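PDB 4ECF: ABC-type phosphate transport system, periplasmic component from Lactobacillus brevis, which probably captures phosphate outside the cytoplasmic membrane as the solute-binding component of the PstSACB ABC transporter and hands it over for import. Local coordinates for residues A[6-11]-A[53-59]; A[12-16]-A[174-178]; A[45-49]-A[65-69]; A[75-79]-A[224-228]; A[136-141]-A[203-207]. One frame throughout, in Å; residues are numbered along the deposited sequence. Where two conformers were deposited one is given.

Interaction 1 (A[6-11]-A[53-59]); sequences ITAVGS and VQIGNSD. With PO4 (phosphate ion), chain B.
The phosphate site lies beyond the C-terminal ends of two neighbouring parallel strands, 6-10 and 55-58, and the residues just after them, Ser11 and Asp59, both reach the ion. Their axes approach to 4.6 Å with 29° between the N-to-C directions. Ala8 pairs with Ile55, Val9 with Gly56 and Gly10 with Asn57. The ladder runs Ile55 N to Thr7 O (3.2 Å), Val9 N to Ile55 O (3.1 Å), Asn57 N to Val9 O (2.8 Å) and Ser11 N to Asn57 O (2.8 Å). At its start Gln54 folds back (chi1 m, chi2 p) so that OE1 accepts from Thr7 N at 2.8 Å, while Gln54 N donates to Thr7 O at 3.0 Å. Strand 4-10 also pairs in parallel with 32-39, giving the 32-39, 4-10, 55-58 order with which a lobe of the periplasmic-binding-protein fold begins. Ala8 CB meets Ile55 CB at 3.7 Å on one face, and Val9 CG1 meets Val53 CG1 at 3.7 Å on the other. Gly10 has phi/psi of 133/-127°, where a CB would clash with Asn57 O. Ser11 (chi1 t) brings OG to 2.6 Å from Asp59 OD1 and 2.9 Å from phosphate O4, two acceptors competing for one proton. Asp59 (chi1 m) places OD2 2.5 Å from phosphate O4. A water donates to Ser11 O (2.8 Å) and accepts from Asn57 ND2 (2.8 Å).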
# COMPACT_ATOMS: atom_id res chain seq x y z
N ILE A 6 -10.68 20.70 2.36
CA ILE A 6 -10.09 19.74 3.32
C ILE A 6 -8.76 19.21 2.74
O ILE A 6 -8.53 19.30 1.53
CB ILE A 6 -11.01 18.54 3.67
CG1 ILE A 6 -11.21 17.64 2.41
CG2 ILE A 6 -12.31 19.01 4.34
CD1 ILE A 6 -11.99 16.33 2.68
N THR A 7 -7.93 18.63 3.61
CA THR A 7 -6.65 18.05 3.25
C THR A 7 -6.49 16.65 3.86
O THR A 7 -6.75 16.42 5.06
CB THR A 7 -5.52 18.96 3.67
OG1 THR A 7 -5.64 20.25 3.03
CG2 THR A 7 -4.15 18.39 3.33
N ALA A 8 -6.12 15.70 2.99
CA ALA A 8 -5.82 14.31 3.34
C ALA A 8 -4.37 14.04 2.98
O ALA A 8 -3.93 14.39 1.88
CB ALA A 8 -6.72 13.38 2.55
N VAL A 9 -3.61 13.47 3.91
CA VAL A 9 -2.21 13.18 3.65
C VAL A 9 -1.84 11.77 4.15
O VAL A 9 -2.52 11.21 5.00
CB VAL A 9 -1.24 14.17 4.30
CG1 VAL A 9 -1.67 15.63 4.05
CG2 VAL A 9 -1.05 13.88 5.77
N GLY A 10 -0.77 11.20 3.58
CA GLY A 10 -0.18 9.96 4.12
C GLY A 10 0.11 8.91 3.07
O GLY A 10 0.89 9.14 2.16
N SER A 11 -0.40 7.71 3.31
CA SER A 11 -0.12 6.57 2.47
C SER A 11 0.02 6.84 0.99
O SER A 11 -0.93 7.34 0.35
CB SER A 11 -1.19 5.53 2.68
OG SER A 11 -1.12 4.55 1.64
N VAL A 53 -4.24 17.87 9.90
CA VAL A 53 -4.93 17.61 8.63
C VAL A 53 -6.33 17.11 8.97
O VAL A 53 -6.62 16.84 10.12
CB VAL A 53 -4.21 16.51 7.81
CG1 VAL A 53 -2.78 16.92 7.37
CG2 VAL A 53 -4.14 15.18 8.57
N GLN A 54 -7.18 16.98 7.95
CA GLN A 54 -8.53 16.47 8.18
C GLN A 54 -8.61 14.94 8.12
O GLN A 54 -9.48 14.33 8.72
CB GLN A 54 -9.49 17.10 7.19
CG GLN A 54 -9.85 18.56 7.52
CD GLN A 54 -8.65 19.48 7.36
OE1 GLN A 54 -8.03 19.53 6.31
NE2 GLN A 54 -8.28 20.19 8.45
N ILE A 55 -7.82 14.34 7.23
CA ILE A 55 -7.80 12.87 6.99
C ILE A 55 -6.36 12.38 6.96
O ILE A 55 -5.54 12.96 6.27
CB ILE A 55 -8.49 12.49 5.67
CG1 ILE A 55 -9.95 12.91 5.71
CG2 ILE A 55 -8.35 10.98 5.40
CD1 ILE A 55 -10.73 12.64 4.43
N GLY A 56 -6.09 11.31 7.72
CA GLY A 56 -4.83 10.59 7.66
C GLY A 56 -5.03 9.33 6.86
O GLY A 56 -5.85 8.46 7.21
N ASN A 57 -4.34 9.22 5.75
CA ASN A 57 -4.43 8.07 4.85
C ASN A 57 -3.43 7.02 5.32
O ASN A 57 -2.23 7.33 5.39
CB ASN A 57 -4.06 8.52 3.44
CG ASN A 57 -5.02 9.55 2.83
OD1 ASN A 57 -6.16 9.75 3.30
ND2 ASN A 57 -4.56 10.21 1.79
N SER A 58 -3.90 5.81 5.59
CA SER A 58 -3.06 4.79 6.20
C SER A 58 -3.34 3.39 5.62
O SER A 58 -4.50 3.00 5.44
CB SER A 58 -3.31 4.76 7.69
OG SER A 58 -2.58 3.74 8.38
N ASP A 59 -2.27 2.63 5.42
CA ASP A 59 -2.38 1.18 5.11
C ASP A 59 -2.43 0.30 6.33
O ASP A 59 -2.56 -0.92 6.20
CB ASP A 59 -1.16 0.69 4.26
CG ASP A 59 -0.79 1.64 3.17
OD1 ASP A 59 -1.67 2.13 2.46
OD2 ASP A 59 0.44 1.84 2.97
P PO4 B . 2.96 3.82 2.17
O1 PO4 B . 3.94 2.68 1.90
O2 PO4 B . 2.66 4.02 3.61
O3 PO4 B . 3.39 5.10 1.51
O4 PO4 B . 1.57 3.47 1.44
O HOH W 1 -2.12 9.91 0.50

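Interaction 2 (A[12-16]-A[174-178]); sequences TALQP and AFSYV. With PO4 (phosphate ion), chain B; ACT (acetate ion), chain C.
Periplasmic binding proteins hold their ligand between two lobes, and here the strand-turn-helix that receives phosphate in one lobe meets the 3-10 turn after strand 169-174, which pairs with strand 123-127 on the other side of the site. Residues 12-14 have helical phi/psi leading into helix 15-28; 175-177 form the 3-10 turn, closed by Tyr177 N to Ala174 O at 3.0 Å. Tyr177, Ala13 and Pro16 bury the most surface. Tyr177 (chi1 m, chi2 81°) reaches across so that OH donates to Thr12 O at 2.7 Å, the acceptor lying near the ring plane. Pro16 CG sits 3.8 Å from Tyr177 CE1, and an acetate ion covers one ring face, its CH3 3.9 Å from Tyr177 CE2. Ala13 is nearest Ala174 by backbone (CA to CA 5.6 Å), their CB atoms touching at 3.7 Å. The same residue gives its amide to the ion, Ala13 N to phosphate O4 at 2.9 Å. Thr12 supplies both N (2.8 Å) and OG1 (2.7 Å, chi1 p) to phosphate O3. Thus Tyr177 grips the carbonyl of a residue whose amide and hydroxyl bind phosphate, while Arg127, Ser131, Gly132 and Thr133 complete the site from the other lobe. A water links the segments, donating to Ala13 O at 2.9 Å and lying 2.6 Å from Ser176 OG.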
# COMPACT_ATOMS: atom_id res chain seq x y z
N THR A 12 1.19 6.55 0.43
CA THR A 12 1.36 6.62 -1.02
C THR A 12 0.70 5.46 -1.78
O THR A 12 0.31 5.62 -2.94
CB THR A 12 2.86 6.78 -1.43
OG1 THR A 12 3.57 5.57 -1.18
CG2 THR A 12 3.48 7.93 -0.65
N ALA A 13 0.48 4.34 -1.10
CA ALA A 13 -0.30 3.25 -1.70
C ALA A 13 -1.77 3.65 -1.95
O ALA A 13 -2.38 3.23 -2.95
CB ALA A 13 -0.26 2.01 -0.83
N LEU A 14 -2.31 4.49 -1.07
CA LEU A 14 -3.71 4.87 -1.08
C LEU A 14 -3.91 6.20 -1.86
O LEU A 14 -5.00 6.51 -2.34
CB LEU A 14 -4.18 5.03 0.36
CG LEU A 14 -5.65 5.26 0.66
CD1 LEU A 14 -6.62 4.44 -0.20
CD2 LEU A 14 -5.89 5.11 2.16
N GLN A 15 -2.82 6.92 -2.04
CA GLN A 15 -2.85 8.23 -2.64
C GLN A 15 -3.59 8.24 -3.98
O GLN A 15 -4.39 9.16 -4.25
CB GLN A 15 -1.44 8.76 -2.78
CG GLN A 15 -1.39 10.23 -3.18
CD GLN A 15 0.01 10.79 -3.19
OE1 GLN A 15 0.95 10.18 -2.67
NE2 GLN A 15 0.16 12.00 -3.75
N PRO A 16 -3.34 7.26 -4.86
CA PRO A 16 -4.02 7.35 -6.18
C PRO A 16 -5.54 7.29 -6.06
O PRO A 16 -6.26 7.98 -6.81
CB PRO A 16 -3.47 6.12 -6.94
CG PRO A 16 -2.16 5.80 -6.26
CD PRO A 16 -2.36 6.15 -4.82
N ALA A 174 2.59 -1.28 -4.03
CA ALA A 174 1.14 -1.55 -4.16
C ALA A 174 0.78 -1.92 -5.61
O ALA A 174 1.34 -1.38 -6.55
CB ALA A 174 0.35 -0.31 -3.70
N PHE A 175 -0.20 -2.82 -5.80
CA PHE A 175 -0.61 -3.30 -7.12
C PHE A 175 -0.86 -2.21 -8.21
O PHE A 175 -0.40 -2.35 -9.37
CB PHE A 175 -1.90 -4.14 -7.00
CG PHE A 175 -1.73 -5.57 -6.50
CD1 PHE A 175 -0.55 -6.05 -5.94
CD2 PHE A 175 -2.82 -6.42 -6.52
CE1 PHE A 175 -0.47 -7.36 -5.49
CE2 PHE A 175 -2.72 -7.74 -6.07
CZ PHE A 175 -1.56 -8.19 -5.54
N SER A 176 -1.49 -1.12 -7.84
CA SER A 176 -1.77 -0.07 -8.86
C SER A 176 -0.53 0.51 -9.54
O SER A 176 -0.56 0.96 -10.71
CB SER A 176 -2.52 1.10 -8.25
OG SER A 176 -1.61 2.07 -7.80
N TYR A 177 0.58 0.53 -8.79
CA TYR A 177 1.77 1.13 -9.33
C TYR A 177 2.45 0.24 -10.35
O TYR A 177 3.33 0.69 -11.05
CB TYR A 177 2.76 1.48 -8.20
CG TYR A 177 2.41 2.74 -7.41
CD1 TYR A 177 1.46 2.72 -6.38
CD2 TYR A 177 2.99 3.97 -7.73
CE1 TYR A 177 1.11 3.87 -5.70
CE2 TYR A 177 2.66 5.12 -7.04
CZ TYR A 177 1.70 5.09 -6.03
OH TYR A 177 1.45 6.26 -5.34
N VAL A 178 2.09 -1.04 -10.41
CA VAL A 178 2.75 -1.91 -11.36
C VAL A 178 2.40 -1.47 -12.80
O VAL A 178 1.22 -1.26 -13.08
CB VAL A 178 2.37 -3.41 -11.15
CG1 VAL A 178 2.98 -4.26 -12.25
CG2 VAL A 178 2.81 -3.88 -9.75
P PO4 B . 2.96 3.82 2.17
O1 PO4 B . 3.94 2.68 1.90
O2 PO4 B . 2.66 4.02 3.61
O3 PO4 B . 3.39 5.10 1.51
O4 PO4 B . 1.57 3.47 1.44
C ACT C . 0.08 5.20 -10.14
O ACT C . 0.57 4.52 -11.06
OXT ACT C . -0.76 4.69 -9.37
CH3 ACT C . 0.52 6.63 -9.95
O HOH W 2 -2.03 1.48 -5.28

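Interaction 3 (A[45-49]-A[65-69]). With EDO (1,2-ethanediol), chain E.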
# COMPACT_ATOMS: atom_id res chain seq x y z
N LEU A 45 -0.67 9.02 9.90
CA LEU A 45 -1.08 8.77 11.26
C LEU A 45 -0.58 9.85 12.22
O LEU A 45 -1.34 10.34 13.07
CB LEU A 45 -0.67 7.37 11.72
CG LEU A 45 -1.34 6.21 10.98
CD1 LEU A 45 -0.70 4.89 11.38
CD2 LEU A 45 -2.86 6.21 11.21
N SER A 46 0.68 10.25 12.09
CA SER A 46 1.19 11.30 12.97
C SER A 46 0.47 12.64 12.78
O SER A 46 0.15 13.33 13.77
CB SER A 46 2.69 11.49 12.75
OG SER A 46 3.39 10.32 13.18
N GLN A 47 0.16 12.99 11.53
CA GLN A 47 -0.47 14.29 11.25
C GLN A 47 -1.94 14.31 11.69
O GLN A 47 -2.40 15.30 12.23
CB GLN A 47 -0.35 14.67 9.79
CG GLN A 47 1.09 14.98 9.38
CD GLN A 47 1.60 16.21 10.08
OE1 GLN A 47 1.14 17.31 9.81
NE2 GLN A 47 2.57 16.03 10.98
N ILE A 48 -2.63 13.20 11.52
CA ILE A 48 -4.03 13.17 11.96
C ILE A 48 -4.09 13.20 13.49
O ILE A 48 -4.95 13.91 14.07
CB ILE A 48 -4.86 12.04 11.30
CG1 ILE A 48 -6.37 12.25 11.57
CG2 ILE A 48 -4.46 10.66 11.79
CD1 ILE A 48 -6.92 13.55 10.96
N GLN A 49 -3.20 12.48 14.16
CA GLN A 49 -3.14 12.55 15.64
C GLN A 49 -2.90 13.97 16.11
O GLN A 49 -3.48 14.40 17.12
CB GLN A 49 -2.10 11.61 16.22
CG GLN A 49 -1.68 11.90 17.64
CD GLN A 49 -0.97 10.71 18.24
OE1 GLN A 49 -1.64 9.76 18.61
NE2 GLN A 49 0.37 10.73 18.32
N GLN A 65 1.31 1.56 14.90
CA GLN A 65 2.41 2.52 14.85
C GLN A 65 2.71 3.01 16.26
O GLN A 65 1.84 3.56 16.94
CB GLN A 65 2.06 3.72 13.96
CG GLN A 65 3.16 4.77 13.88
CD GLN A 65 2.97 5.74 12.73
OE1 GLN A 65 2.62 5.30 11.61
NE2 GLN A 65 3.18 7.05 12.98
N LYS A 66 3.95 2.80 16.72
CA LYS A 66 4.34 3.24 18.06
C LYS A 66 4.12 4.74 18.23
O LYS A 66 4.48 5.52 17.34
CB LYS A 66 5.81 2.91 18.36
CG LYS A 66 6.16 1.43 18.30
CD LYS A 66 7.37 1.09 19.18
CE LYS A 66 8.40 0.22 18.46
NZ LYS A 66 7.81 -0.90 17.69
N GLY A 67 3.50 5.13 19.34
CA GLY A 67 3.28 6.54 19.69
C GLY A 67 1.98 7.15 19.20
O GLY A 67 1.70 8.33 19.44
N ILE A 68 1.18 6.36 18.48
CA ILE A 68 -0.14 6.81 18.03
C ILE A 68 -1.20 6.31 19.02
O ILE A 68 -1.26 5.10 19.31
CB ILE A 68 -0.47 6.28 16.59
CG1 ILE A 68 0.61 6.70 15.57
CG2 ILE A 68 -1.90 6.67 16.16
CD1 ILE A 68 0.66 8.20 15.24
N ASN A 69 -2.00 7.22 19.56
CA ASN A 69 -3.15 6.87 20.39
C ASN A 69 -4.39 6.58 19.52
O ASN A 69 -5.12 7.49 19.12
CB ASN A 69 -3.42 7.97 21.42
CG ASN A 69 -4.54 7.62 22.39
OD1 ASN A 69 -5.07 6.50 22.40
ND2 ASN A 69 -4.92 8.59 23.23
C1 EDO E . 0.78 19.64 6.41
O1 EDO E . 1.22 19.98 5.09
C2 EDO E . 0.11 18.28 6.38
O2 EDO E . 0.54 17.41 7.44
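One glutamine side chain treats the loop as if it were a strand edge: the carboxamide of Gln49 uses both of its ends on main-chain groups either side of Ile68. Gln49 NE2 donates to Gly67 O at 3.0 Å and Gln49 OE1 accepts from Asn69 N at 2.7 Å, with chi1 and chi2 both t to extend the chain from helix 41-50. The loop enters this grip from a type II beta turn, Gln65 to Ile68, in which Gly67 holds the third position with phi/psi of 90/-1°. Beside it, Ile68 CD1 packs against Leu45 CB at 3.9 Å and lies 3.6 Å from Leu45 O. Leu45 CD1 also approaches Gln65 OE1 (3.4 Å). Gln65 NE2 and Ser46 OG, 3.3 Å apart, each hydrogen-bond to Gly42 O one turn back along the helix. Because Gln49 binds main-chain groups, its two uncharged hydrogen bonds read the conformation of the irregular loop between strands 55-58 and 73-87, while Ile68 adds the apolar part of the attachment.

Interaction 4 (A[75-79]-A[224-228])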
# COMPACT_ATOMS: atom_id res chain seq x y z
N ASP A 75 -11.55 5.26 12.69
CA ASP A 75 -11.24 4.48 11.51
C ASP A 75 -12.36 4.52 10.48
O ASP A 75 -13.55 4.55 10.83
CB ASP A 75 -10.95 3.02 11.96
CG ASP A 75 -10.28 2.19 10.87
OD1 ASP A 75 -9.78 2.80 9.91
OD2 ASP A 75 -10.25 0.95 11.00
N HIS A 76 -11.98 4.50 9.22
CA HIS A 76 -12.92 4.29 8.11
C HIS A 76 -12.20 3.49 7.07
O HIS A 76 -11.23 3.97 6.48
CB HIS A 76 -13.40 5.60 7.48
CG HIS A 76 -13.92 6.62 8.47
ND1 HIS A 76 -13.10 7.46 9.16
CD2 HIS A 76 -15.21 6.89 8.87
CE1 HIS A 76 -13.85 8.25 9.95
NE2 HIS A 76 -15.15 7.91 9.78
N ARG A 77 -12.56 2.24 6.93
CA ARG A 77 -11.92 1.40 5.90
C ARG A 77 -12.62 1.56 4.56
O ARG A 77 -13.86 1.62 4.52
CB ARG A 77 -11.83 -0.06 6.35
CG ARG A 77 -10.67 -0.32 7.29
CD ARG A 77 -10.56 -1.78 7.67
NE ARG A 77 -11.52 -2.18 8.70
CZ ARG A 77 -11.61 -3.42 9.16
NH1 ARG A 77 -10.86 -4.37 8.64
NH2 ARG A 77 -12.46 -3.70 10.13
N VAL A 78 -11.85 1.64 3.47
CA VAL A 78 -12.39 2.00 2.17
C VAL A 78 -12.00 1.05 1.05
O VAL A 78 -12.57 1.10 -0.03
CB VAL A 78 -11.98 3.45 1.82
CG1 VAL A 78 -12.47 4.43 2.88
CG2 VAL A 78 -10.48 3.62 1.57
N ALA A 79 -11.04 0.17 1.31
CA ALA A 79 -10.49 -0.66 0.23
C ALA A 79 -9.51 -1.65 0.85
O ALA A 79 -9.14 -1.52 2.02
CB ALA A 79 -9.77 0.21 -0.80
N ILE A 224 -15.70 11.08 2.86
CA ILE A 224 -15.55 9.68 3.30
C ILE A 224 -16.79 8.85 2.95
O ILE A 224 -16.66 7.72 2.39
CB ILE A 224 -15.14 9.60 4.80
CG1 ILE A 224 -13.75 10.19 5.01
CG2 ILE A 224 -15.16 8.14 5.27
CD1 ILE A 224 -13.45 10.37 6.48
N THR A 225 -17.98 9.37 3.24
CA THR A 225 -19.22 8.72 2.85
C THR A 225 -19.24 8.39 1.33
O THR A 225 -19.55 7.28 0.92
CB THR A 225 -20.39 9.58 3.24
OG1 THR A 225 -20.41 9.70 4.67
CG2 THR A 225 -21.72 9.00 2.72
N TYR A 226 -18.81 9.36 0.53
CA TYR A 226 -18.72 9.19 -0.92
C TYR A 226 -17.77 8.07 -1.33
O TYR A 226 -18.15 7.20 -2.11
CB TYR A 226 -18.34 10.53 -1.57
CG TYR A 226 -18.26 10.54 -3.06
CD1 TYR A 226 -19.37 10.82 -3.84
CD2 TYR A 226 -17.04 10.42 -3.70
CE1 TYR A 226 -19.27 10.90 -5.22
CE2 TYR A 226 -16.95 10.51 -5.09
CZ TYR A 226 -18.05 10.75 -5.82
OH TYR A 226 -17.97 10.83 -7.21
N VAL A 227 -16.56 8.04 -0.76
CA VAL A 227 -15.59 7.02 -1.07
C VAL A 227 -16.12 5.62 -0.67
O VAL A 227 -15.92 4.68 -1.39
CB VAL A 227 -14.24 7.28 -0.37
CG1 VAL A 227 -13.29 6.12 -0.58
CG2 VAL A 227 -13.62 8.59 -0.86
N GLN A 228 -16.88 5.53 0.41
CA GLN A 228 -17.42 4.23 0.88
C GLN A 228 -18.74 3.84 0.16
O GLN A 228 -19.28 2.75 0.39
CB GLN A 228 -17.68 4.31 2.39
CG GLN A 228 -16.44 4.34 3.21
CD GLN A 228 -16.68 4.45 4.70
OE1 GLN A 228 -17.54 5.19 5.16
NE2 GLN A 228 -15.91 3.66 5.47
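A single hydrogen bond crosses between the strand and the helix: Gln228 NE2 donates to Arg77 O at 3.0 Å, almost in line at 168°. The CA-to-CB bond of Gln228 points sideways, and the chain, with chi1 m and chi2 t, then brings NE2 to the strand, where it also lies 3.8 Å from His76 CB. The aromatic component is a CH-pi contact. Ile224 CD1 stands 4.1 Å from the centroid of the His76 ring and 16° off the ring normal, so the methyl sits squarely over one face, while Ile224 CG2 comes to 3.8 Å from His76 CG. The imidazole leaves its ring nitrogen ND1 for a hydrogen bond with Leu210 O. Apolar packing follows farther along, where Val78 CB meets Val227 CG1 at 3.8 Å; the aliphatic part of Gln228 adds to it, CG lying 4.0 Å from Val78 CG1. Ile224 thus meets His76, and Val227 meets Val78, two residues on. The short axes lie 8.8 Å apart with 42° between them, the helix packing on the sheet of an alpha/beta lobe. Helix 218-228 covers strand 73-87 beside its antiparallel partner 205-213, whose Thr212 touches both His76 and Ile224, and helix 15-28 flanks it through Ala21 on Val227.

Interaction 5 (A[136-141]-A[203-207]); sequences TFEQFG and RIWSY. With EDO (1,2-ethanediol), chain L; EDO (1,2-ethanediol), chain F.
This is a largely apolar, buried contact in which the last turns of helix 132-140 rest on the residues leading into strand 205-213 and on its start, with no hydrogen bond passing directly between the two segments. The short axes are 9.1 Å apart at 120°; Phe140 CA and Ile204 CA are 5.2 Å apart. Ile204 (chi1 m, -35°; chi2 t) places CD1 4.1 Å from Phe137 CD1 (Phe137 chi1 t, chi2 73°) and 3.6 Å from Gly141 CA. Thr136 CG2 approaches Trp205 O at 3.4 Å. Helix 132-140 begins at the phosphate, where Gly132 and Thr133 bind the ion, whereas strand 205-213 and its neighbour 73-87 probably run between the two lobes of this periplasmic-binding-protein fold, so the helix packs on a linking region. Phe140 (chi1 m, chi2 -73°) turns its ring edge to Arg203 (chi1 m, chi2 t, chi3 p), whose NH2 is 3.8 Å from Phe140 CD1. A water accepts from Arg203 NH2 (3.1 Å) and donates to Gln139 O (2.8 Å); Arg203 N donates to O2 of the chain F ethanediol at 2.8 Å.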
# COMPACT_ATOMS: atom_id res chain seq x y z
N THR A 136 3.72 -4.07 5.82
CA THR A 136 2.88 -5.16 5.33
C THR A 136 3.73 -6.21 4.64
O THR A 136 3.55 -7.42 4.84
CB THR A 136 1.76 -4.62 4.39
OG1 THR A 136 0.97 -3.69 5.13
CG2 THR A 136 0.87 -5.76 3.95
N PHE A 137 4.73 -5.74 3.91
CA PHE A 137 5.61 -6.62 3.14
C PHE A 137 6.47 -7.46 4.11
O PHE A 137 6.58 -8.69 3.97
CB PHE A 137 6.47 -5.81 2.16
CG PHE A 137 7.37 -6.67 1.30
CD1 PHE A 137 6.84 -7.43 0.28
CD2 PHE A 137 8.75 -6.73 1.53
CE1 PHE A 137 7.65 -8.21 -0.55
CE2 PHE A 137 9.57 -7.53 0.72
CZ PHE A 137 9.02 -8.25 -0.32
N GLU A 138 7.01 -6.81 5.14
CA GLU A 138 7.83 -7.56 6.13
C GLU A 138 7.01 -8.61 6.87
O GLU A 138 7.45 -9.75 7.05
CB GLU A 138 8.58 -6.57 7.07
CG GLU A 138 9.61 -5.72 6.28
CD GLU A 138 10.65 -4.93 7.07
OE1 GLU A 138 10.39 -4.61 8.25
OE2 GLU A 138 11.71 -4.56 6.50
N GLN A 139 5.78 -8.23 7.29
CA GLN A 139 4.96 -9.13 8.04
C GLN A 139 4.45 -10.31 7.19
O GLN A 139 4.54 -11.46 7.61
CB GLN A 139 3.81 -8.38 8.70
CG GLN A 139 2.86 -9.30 9.45
CD GLN A 139 1.94 -8.53 10.40
OE1 GLN A 139 1.82 -7.30 10.32
NE2 GLN A 139 1.30 -9.26 11.32
N PHE A 140 3.87 -10.02 6.01
CA PHE A 140 3.16 -11.04 5.25
C PHE A 140 3.91 -11.62 4.06
O PHE A 140 3.53 -12.68 3.53
CB PHE A 140 1.78 -10.48 4.83
CG PHE A 140 0.92 -10.11 6.00
CD1 PHE A 140 0.34 -11.11 6.77
CD2 PHE A 140 0.69 -8.79 6.35
CE1 PHE A 140 -0.42 -10.79 7.87
CE2 PHE A 140 -0.06 -8.46 7.47
CZ PHE A 140 -0.62 -9.46 8.22
N GLY A 141 4.97 -10.93 3.64
CA GLY A 141 5.92 -11.38 2.61
C GLY A 141 7.19 -12.05 3.14
O GLY A 141 7.60 -13.11 2.65
N ARG A 203 -0.95 -13.45 0.10
CA ARG A 203 -1.09 -13.02 1.50
C ARG A 203 -0.68 -11.57 1.74
O ARG A 203 -0.94 -11.02 2.83
CB ARG A 203 -0.22 -13.90 2.40
CG ARG A 203 -0.74 -15.34 2.49
CD ARG A 203 0.13 -16.20 3.42
NE ARG A 203 0.11 -15.75 4.82
CZ ARG A 203 1.12 -15.16 5.48
NH1 ARG A 203 2.29 -14.91 4.89
NH2 ARG A 203 0.96 -14.82 6.75
N ILE A 204 0.01 -10.98 0.79
CA ILE A 204 0.57 -9.62 1.01
C ILE A 204 -0.43 -8.54 0.55
O ILE A 204 -0.49 -8.20 -0.63
CB ILE A 204 1.95 -9.41 0.33
CG1 ILE A 204 2.82 -10.68 0.33
CG2 ILE A 204 2.64 -8.23 1.02
CD1 ILE A 204 4.14 -10.45 -0.39
N TRP A 205 -1.21 -8.01 1.51
CA TRP A 205 -2.28 -7.07 1.25
C TRP A 205 -2.60 -6.43 2.57
O TRP A 205 -2.28 -6.99 3.65
CB TRP A 205 -3.52 -7.71 0.62
CG TRP A 205 -4.14 -8.83 1.41
CD1 TRP A 205 -3.98 -10.19 1.22
CD2 TRP A 205 -5.13 -8.69 2.45
NE1 TRP A 205 -4.75 -10.90 2.10
CE2 TRP A 205 -5.47 -10.05 2.88
CE3 TRP A 205 -5.72 -7.60 3.10
CZ2 TRP A 205 -6.40 -10.29 3.88
CZ3 TRP A 205 -6.67 -7.87 4.11
CH2 TRP A 205 -6.98 -9.19 4.48
N SER A 206 -3.22 -5.27 2.52
CA SER A 206 -3.74 -4.66 3.75
C SER A 206 -5.04 -3.91 3.49
O SER A 206 -5.38 -3.64 2.35
CB SER A 206 -2.72 -3.71 4.39
OG SER A 206 -2.61 -2.50 3.66
N TYR A 207 -5.70 -3.53 4.58
CA TYR A 207 -6.86 -2.66 4.50
C TYR A 207 -6.34 -1.22 4.35
O TYR A 207 -5.28 -0.88 4.86
CB TYR A 207 -7.76 -2.77 5.75
CG TYR A 207 -8.35 -4.15 5.95
CD1 TYR A 207 -9.43 -4.60 5.18
CD2 TYR A 207 -7.81 -5.01 6.90
CE1 TYR A 207 -9.96 -5.90 5.37
CE2 TYR A 207 -8.33 -6.30 7.09
CZ TYR A 207 -9.43 -6.71 6.32
OH TYR A 207 -9.97 -8.00 6.50
C1 EDO L . 5.53 -15.16 4.60
O1 EDO L . 5.28 -14.10 5.56
C2 EDO L . 4.89 -16.48 5.04
O2 EDO L . 5.85 -17.46 5.49
C1 EDO F . 2.10 -16.16 -2.21
O1 EDO F . 2.53 -17.24 -1.35
C2 EDO F . 2.30 -14.78 -1.60
O2 EDO F . 1.61 -14.61 -0.36
O HOH W 3 3.64 -14.05 8.17

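In the fold
Interactions 1 and 5 are buried, 2 and 4 partly so, and 3 lies at the surface. Interactions 1 and 2 adjoin through consecutive residues and touch the same phosphate ion, one from the C-terminal ends of two strands and the other through the turn into helix 15-28. Interactions 1, 4 and 5 share the mixed sheet: Asp59 O probably hydrogen-bonds Ser206 OG, Ile55 packs on Ile224, and Arg77 lies against Tyr207. Backbone ladders dominate interaction 1, whereas 4 and 5 rely on side-chain packing between helix and strand. Interaction 3, whose centre is about 18 Å from the centre of the chain, adds two Gln49 carboxamide hydrogen bonds to a small apolar patch; its helix packs through Ile48 against interaction 1.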